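Local coordinates for protein fumarate reductase iron-sulfur subunit (Mycolicibacterium smegmatis, PDB 7D6V) that probably relays electrons through its three iron-sulfur clusters from succinate oxidation toward ubiquinone in the mycobacterial succinate dehydrogenase Sdh1, at residues L8-G13 against V87-L92; T45-V50 against V97-V102. All coordinates share one frame; numbering follows the deposited sequence.

Contact 1. Residues L8-G13 against V87-L92; sequences LRVWRG and VTVTPL
Leu8 and Val87 form a parallel beta bridge in the sheet of the 2Fe-2S domain, which has the beta-grasp fold of plant-type ferredoxins. There the chain 87-92 runs alongside the edge of strand 4-14. The other edge of that strand pairs with strand 17-27, for instance through Val10 and His21.

Two backbone hydrogen bonds hold the pair. Arg9 N donates to Val87 O at 2.9 Å, bent to 132° at the hydrogen. Trp11 N donates to Val89 O at 2.9 Å and is straighter, 155°. Both carbonyls also take a CA-H contact, from Leu8 CA to Val87 O and from Val10 CA to Val89 O. Each oxygen thus meets one N-H and one weaker CA-H, from adjacent residues of the strand.

Apolar contacts back the pairing. Leu8 and Val87 lie side by side and point the same way, with Leu8 CD2 3.8 Å from Val87 CB. Val10 CG2 reaches Val89 CB at 4.2 Å. Trp11 and Pro91 cross at about a right angle, with Trp11 CE3 3.8 Å from Pro91 CD in an oblique approach. The Trp11 NE1 is bound to the carbonyl of Gln20 of the membrane anchor subunit, and Leu26 of that subunit packs on Arg9 and Thr88.

The polar side chains meet obliquely. The Arg9 chain bends at chi3 (67°), which turns NE back toward Thr88. Thr88 OG1 lies 2.8 Å from Arg9 NE and 2.9 Å from Arg9 NH2, while Thr88 CG2 sits at the guanidinium edge, in its plane.

Contact 2. Residues T45-V50 against V97-V102; sequences TPDLAV and VMRDLV
Ala49 packs against Asp100 and Val102 where a loop of the 2Fe-2S domain meets a short hairpin carrying a classic beta bulge. In the bulge, Met98 N and Arg99 N both donate to Val102 O, from the same face of its plane.

The Asp100 carboxylate is the main acceptor. Its OD2 takes the Ala49 N-H at 2.9 Å through the anti lone pair, with 157° at the hydrogen. Its OD1 takes a salt bridge from Arg12 NE and probably a hydrogen bond from Gly13 N. In return Ala49 O accepts a weak bond from Leu101 N at 3.2 Å. Leu48 O is bound by Gln41 of helix 33-43.

Arg99 has two acidic neighbours. Its chain is extended from CG to NE, and NH2 makes a weak salt-bridge bond to Asp47 OD2 at 3.4 Å. The Asp47 carboxylate and the Arg99 guanidinium planes are 62° apart. Asp100 OD2 lies above one guanidinium face, offset toward the rim, a long charge-only contact that may still favour both groups being ionised.

Phe530 of subunit A packs on Ala49 and Val102. Between these two residues, Ala49 CB touches Val102 CG2 at 3.7 Å.

In the fold
From the N terminus, strand 4-14 supplies the first segment of contact 1. The chain then passes through strand 17-27 and helix 33-43 to the loop 45-50, the first segment of contact 2. After the region that holds the 2Fe-2S cluster it returns at 87-92 and closes contact 1. A few residues on, 97-102 closes contact 2. The two closures therefore cross instead of nesting. They also meet directly through Asp100, whose backbone O packs on Trp11 and Pro91. Together they tie the sheet to the hairpin and the loop that follows helix 33-43. Contact 1 borders the membrane anchor subunit, and contact 2 mainly borders subunit A.

Contact 1. Residues L8-G13 against V87-L92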
loop_
_atom_site.group_PDB
_atom_site.type_symbol
_atom_site.label_atom_id
_atom_site.label_comp_id
_atom_site.label_asym_id
_atom_site.label_seq_id
_atom_site.Cartn_x
_atom_site.Cartn_y
_atom_site.Cartn_z
ATOM N N LEU B 8 2.923 -1.942 -28.270
ATOM C CA LEU B 8 1.868 -1.541 -27.353
ATOM C C LEU B 8 0.632 -1.121 -28.137
ATOM O O LEU B 8 0.708 -0.731 -29.303
ATOM C CB LEU B 8 2.329 -0.391 -26.458
ATOM C CG LEU B 8 3.448 -0.673 -25.461
ATOM C CD1 LEU B 8 3.858 0.611 -24.769
ATOM C CD2 LEU B 8 3.006 -1.707 -24.447
ATOM N N ARG B 9 -0.521 -1.220 -27.480
ATOM C CA ARG B 9 -1.798 -0.892 -28.098
ATOM C C ARG B 9 -2.621 -0.071 -27.096
ATOM O O ARG B 9 -3.722 -0.429 -26.695
ATOM C CB ARG B 9 -2.495 -2.158 -28.600
ATOM C CG ARG B 9 -3.768 -1.896 -29.371
ATOM C CD ARG B 9 -4.443 -3.162 -29.885
ATOM N NE ARG B 9 -4.973 -4.015 -28.830
ATOM C CZ ARG B 9 -5.449 -5.237 -29.038
ATOM N NH1 ARG B 9 -5.458 -5.738 -30.263
ATOM N NH2 ARG B 9 -5.920 -5.955 -28.029
ATOM N N VAL B 10 -2.029 1.032 -26.625
ATOM C CA VAL B 10 -2.602 1.844 -25.553
ATOM C C VAL B 10 -3.905 2.505 -25.993
ATOM O O VAL B 10 -4.030 2.991 -27.124
ATOM C CB VAL B 10 -1.573 2.897 -25.105
ATOM C CG1 VAL B 10 -2.160 3.831 -24.062
ATOM C CG2 VAL B 10 -0.320 2.225 -24.583
ATOM N N TRP B 11 -4.881 2.541 -25.081
ATOM C CA TRP B 11 -6.175 3.166 -25.340
ATOM C C TRP B 11 -6.098 4.679 -25.148
ATOM O O TRP B 11 -5.613 5.157 -24.118
ATOM C CB TRP B 11 -7.239 2.577 -24.412
ATOM C CG TRP B 11 -8.643 3.032 -24.710
ATOM C CD1 TRP B 11 -9.534 2.433 -25.545
ATOM C CD2 TRP B 11 -9.311 4.181 -24.172
ATOM N NE1 TRP B 11 -10.712 3.133 -25.565
ATOM C CE2 TRP B 11 -10.600 4.213 -24.732
ATOM C CE3 TRP B 11 -8.942 5.188 -23.278
ATOM C CZ2 TRP B 11 -11.521 5.207 -24.422
ATOM C CZ3 TRP B 11 -9.856 6.172 -22.975
ATOM C CH2 TRP B 11 -11.129 6.178 -23.545
ATOM N N ARG B 12 -6.586 5.431 -26.134
ATOM C CA ARG B 12 -6.611 6.888 -26.088
ATOM C C ARG B 12 -8.038 7.391 -26.251
ATOM O O ARG B 12 -8.810 6.844 -27.039
ATOM C CB ARG B 12 -5.732 7.505 -27.188
ATOM C CG ARG B 12 -4.329 6.955 -27.287
ATOM C CD ARG B 12 -3.478 7.317 -26.089
ATOM N NE ARG B 12 -3.579 8.726 -25.724
ATOM C CZ ARG B 12 -2.765 9.679 -26.165
ATOM N NH1 ARG B 12 -2.934 10.931 -25.773
ATOM N NH2 ARG B 12 -1.788 9.384 -27.008
ATOM N N GLY B 13 -8.383 8.433 -25.514
ATOM C CA GLY B 13 -9.685 9.053 -25.641
ATOM C C GLY B 13 -10.123 9.664 -24.328
ATOM O O GLY B 13 -9.337 9.820 -23.401
ATOM N N VAL B 87 1.023 -5.923 -26.300
ATOM C CA VAL B 87 0.540 -5.593 -24.963
ATOM C C VAL B 87 -0.466 -4.456 -25.081
ATOM O O VAL B 87 -0.159 -3.407 -25.654
ATOM C CB VAL B 87 1.701 -5.215 -24.028
ATOM C CG1 VAL B 87 1.221 -5.141 -22.596
ATOM C CG2 VAL B 87 2.826 -6.222 -24.156
ATOM N N THR B 88 -1.661 -4.657 -24.534
ATOM C CA THR B 88 -2.781 -3.739 -24.719
ATOM C C THR B 88 -3.146 -3.110 -23.381
ATOM O O THR B 88 -3.776 -3.757 -22.541
ATOM C CB THR B 88 -3.977 -4.476 -25.311
ATOM O OG1 THR B 88 -3.639 -4.954 -26.615
ATOM C CG2 THR B 88 -5.177 -3.554 -25.412
ATOM N N VAL B 89 -2.810 -1.837 -23.207
ATOM C CA VAL B 89 -3.010 -1.137 -21.943
ATOM C C VAL B 89 -4.232 -0.237 -22.073
ATOM O O VAL B 89 -4.276 0.644 -22.940
ATOM C CB VAL B 89 -1.765 -0.327 -21.550
ATOM C CG1 VAL B 89 -1.866 0.136 -20.107
ATOM C CG2 VAL B 89 -0.511 -1.149 -21.768
ATOM N N THR B 90 -5.209 -0.447 -21.203
ATOM C CA THR B 90 -6.459 0.294 -21.163
ATOM C C THR B 90 -6.731 0.735 -19.734
ATOM O O THR B 90 -6.182 0.165 -18.787
ATOM C CB THR B 90 -7.639 -0.551 -21.672
ATOM O OG1 THR B 90 -7.981 -1.539 -20.695
ATOM C CG2 THR B 90 -7.300 -1.228 -22.984
ATOM N N PRO B 91 -7.563 1.757 -19.545
ATOM C CA PRO B 91 -7.952 2.148 -18.187
ATOM C C PRO B 91 -8.889 1.123 -17.565
ATOM O O PRO B 91 -9.359 0.184 -18.209
ATOM C CB PRO B 91 -8.653 3.490 -18.395
ATOM C CG PRO B 91 -9.162 3.420 -19.784
ATOM C CD PRO B 91 -8.131 2.665 -20.555
ATOM N N LEU B 92 -9.146 1.312 -16.274
ATOM C CA LEU B 92 -10.117 0.484 -15.575
ATOM C C LEU B 92 -11.493 0.647 -16.206
ATOM O O LEU B 92 -11.932 1.764 -16.490
ATOM C CB LEU B 92 -10.159 0.862 -14.096
ATOM C CG LEU B 92 -8.841 0.805 -13.326
ATOM C CD1 LEU B 92 -9.063 1.168 -11.875
ATOM C CD2 LEU B 92 -8.221 -0.570 -13.436
#

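Contact 2. Residues T45-V50 against V97-V102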
loop_
_atom_site.group_PDB
_atom_site.type_symbol
_atom_site.label_atom_id
_atom_site.label_comp_id
_atom_site.label_asym_id
_atom_site.label_seq_id
_atom_site.Cartn_x
_atom_site.Cartn_y
_atom_site.Cartn_z
ATOM N N THR B 45 4.343 10.640 -26.845
ATOM C CA THR B 45 3.031 11.114 -26.407
ATOM C C THR B 45 3.187 11.921 -25.125
ATOM O O THR B 45 2.932 11.412 -24.024
ATOM C CB THR B 45 2.063 9.953 -26.192
ATOM O OG1 THR B 45 2.497 9.168 -25.075
ATOM C CG2 THR B 45 2.001 9.073 -27.423
ATOM N N PRO B 46 3.593 13.188 -25.228
ATOM C CA PRO B 46 3.796 13.996 -24.015
ATOM C C PRO B 46 2.536 14.197 -23.189
ATOM O O PRO B 46 2.626 14.351 -21.966
ATOM C CB PRO B 46 4.323 15.330 -24.564
ATOM C CG PRO B 46 4.686 15.071 -25.984
ATOM C CD PRO B 46 3.817 13.966 -26.455
ATOM N N ASP B 47 1.362 14.199 -23.821
ATOM C CA ASP B 47 0.102 14.500 -23.156
ATOM C C ASP B 47 -0.695 13.249 -22.799
ATOM O O ASP B 47 -1.909 13.332 -22.601
ATOM C CB ASP B 47 -0.745 15.422 -24.030
ATOM C CG ASP B 47 -0.918 14.891 -25.432
ATOM O OD1 ASP B 47 -0.109 14.035 -25.844
ATOM O OD2 ASP B 47 -1.872 15.308 -26.116
ATOM N N LEU B 48 -0.043 12.093 -22.717
ATOM C CA LEU B 48 -0.730 10.851 -22.386
ATOM C C LEU B 48 -1.034 10.786 -20.893
ATOM O O LEU B 48 -0.149 11.001 -20.062
ATOM C CB LEU B 48 0.115 9.651 -22.806
ATOM C CG LEU B 48 -0.311 8.282 -22.287
ATOM C CD1 LEU B 48 -1.483 7.770 -23.083
ATOM C CD2 LEU B 48 0.851 7.316 -22.368
ATOM N N ALA B 49 -2.280 10.457 -20.561
ATOM C CA ALA B 49 -2.763 10.485 -19.184
ATOM C C ALA B 49 -2.436 9.181 -18.461
ATOM O O ALA B 49 -2.785 8.101 -18.942
ATOM C CB ALA B 49 -4.271 10.726 -19.190
ATOM N N VAL B 50 -1.769 9.273 -17.303
ATOM C CA VAL B 50 -1.256 8.072 -16.637
ATOM C C VAL B 50 -1.678 7.960 -15.173
ATOM O O VAL B 50 -2.278 6.955 -14.777
ATOM C CB VAL B 50 0.276 7.995 -16.751
ATOM C CG1 VAL B 50 0.790 6.738 -16.081
ATOM C CG2 VAL B 50 0.691 8.011 -18.198
ATOM N N VAL B 97 -14.354 7.106 -17.250
ATOM C CA VAL B 97 -13.037 7.432 -17.778
ATOM C C VAL B 97 -12.852 8.944 -17.767
ATOM O O VAL B 97 -13.715 9.692 -18.239
ATOM C CB VAL B 97 -12.854 6.849 -19.191
ATOM C CG1 VAL B 97 -13.977 7.283 -20.116
ATOM C CG2 VAL B 97 -11.513 7.249 -19.765
ATOM N N MET B 98 -11.741 9.399 -17.187
ATOM C CA MET B 98 -11.375 10.808 -17.289
ATOM C C MET B 98 -10.674 11.081 -18.612
ATOM O O MET B 98 -11.157 11.861 -19.439
ATOM C CB MET B 98 -10.476 11.210 -16.118
ATOM C CG MET B 98 -11.208 11.532 -14.834
ATOM S SD MET B 98 -10.062 11.774 -13.467
ATOM C CE MET B 98 -11.178 12.314 -12.179
ATOM N N ARG B 99 -9.535 10.435 -18.826
ATOM C CA ARG B 99 -8.818 10.512 -20.086
ATOM C C ARG B 99 -8.120 9.170 -20.285
ATOM O O ARG B 99 -8.531 8.164 -19.701
ATOM C CB ARG B 99 -7.876 11.727 -20.098
ATOM C CG ARG B 99 -7.700 12.323 -21.476
ATOM C CD ARG B 99 -6.529 13.263 -21.537
ATOM N NE ARG B 99 -6.156 13.551 -22.914
ATOM C CZ ARG B 99 -4.958 13.980 -23.286
ATOM N NH1 ARG B 99 -4.015 14.177 -22.377
ATOM N NH2 ARG B 99 -4.705 14.210 -24.565
ATOM N N ASP B 100 -7.051 9.161 -21.083
ATOM C CA ASP B 100 -6.514 7.942 -21.683
ATOM C C ASP B 100 -6.446 6.750 -20.730
ATOM O O ASP B 100 -7.109 5.733 -20.951
ATOM C CB ASP B 100 -5.127 8.244 -22.254
ATOM C CG ASP B 100 -5.085 9.550 -23.012
ATOM O OD1 ASP B 100 -5.890 9.723 -23.947
ATOM O OD2 ASP B 100 -4.253 10.410 -22.670
ATOM N N LEU B 101 -5.669 6.853 -19.656
ATOM C CA LEU B 101 -5.539 5.749 -18.711
ATOM C C LEU B 101 -6.038 6.108 -17.320
ATOM O O LEU B 101 -5.817 5.343 -16.378
ATOM C CB LEU B 101 -4.088 5.272 -18.633
ATOM C CG LEU B 101 -3.481 4.661 -19.896
ATOM C CD1 LEU B 101 -2.065 4.198 -19.627
ATOM C CD2 LEU B 101 -4.332 3.520 -20.415
ATOM N N VAL B 102 -6.704 7.247 -17.169
ATOM C CA VAL B 102 -7.140 7.755 -15.877
ATOM C C VAL B 102 -8.654 7.649 -15.802
ATOM O O VAL B 102 -9.359 8.075 -16.724
ATOM C CB VAL B 102 -6.675 9.206 -15.669
ATOM C CG1 VAL B 102 -7.046 9.691 -14.289
ATOM C CG2 VAL B 102 -5.190 9.300 -15.879
#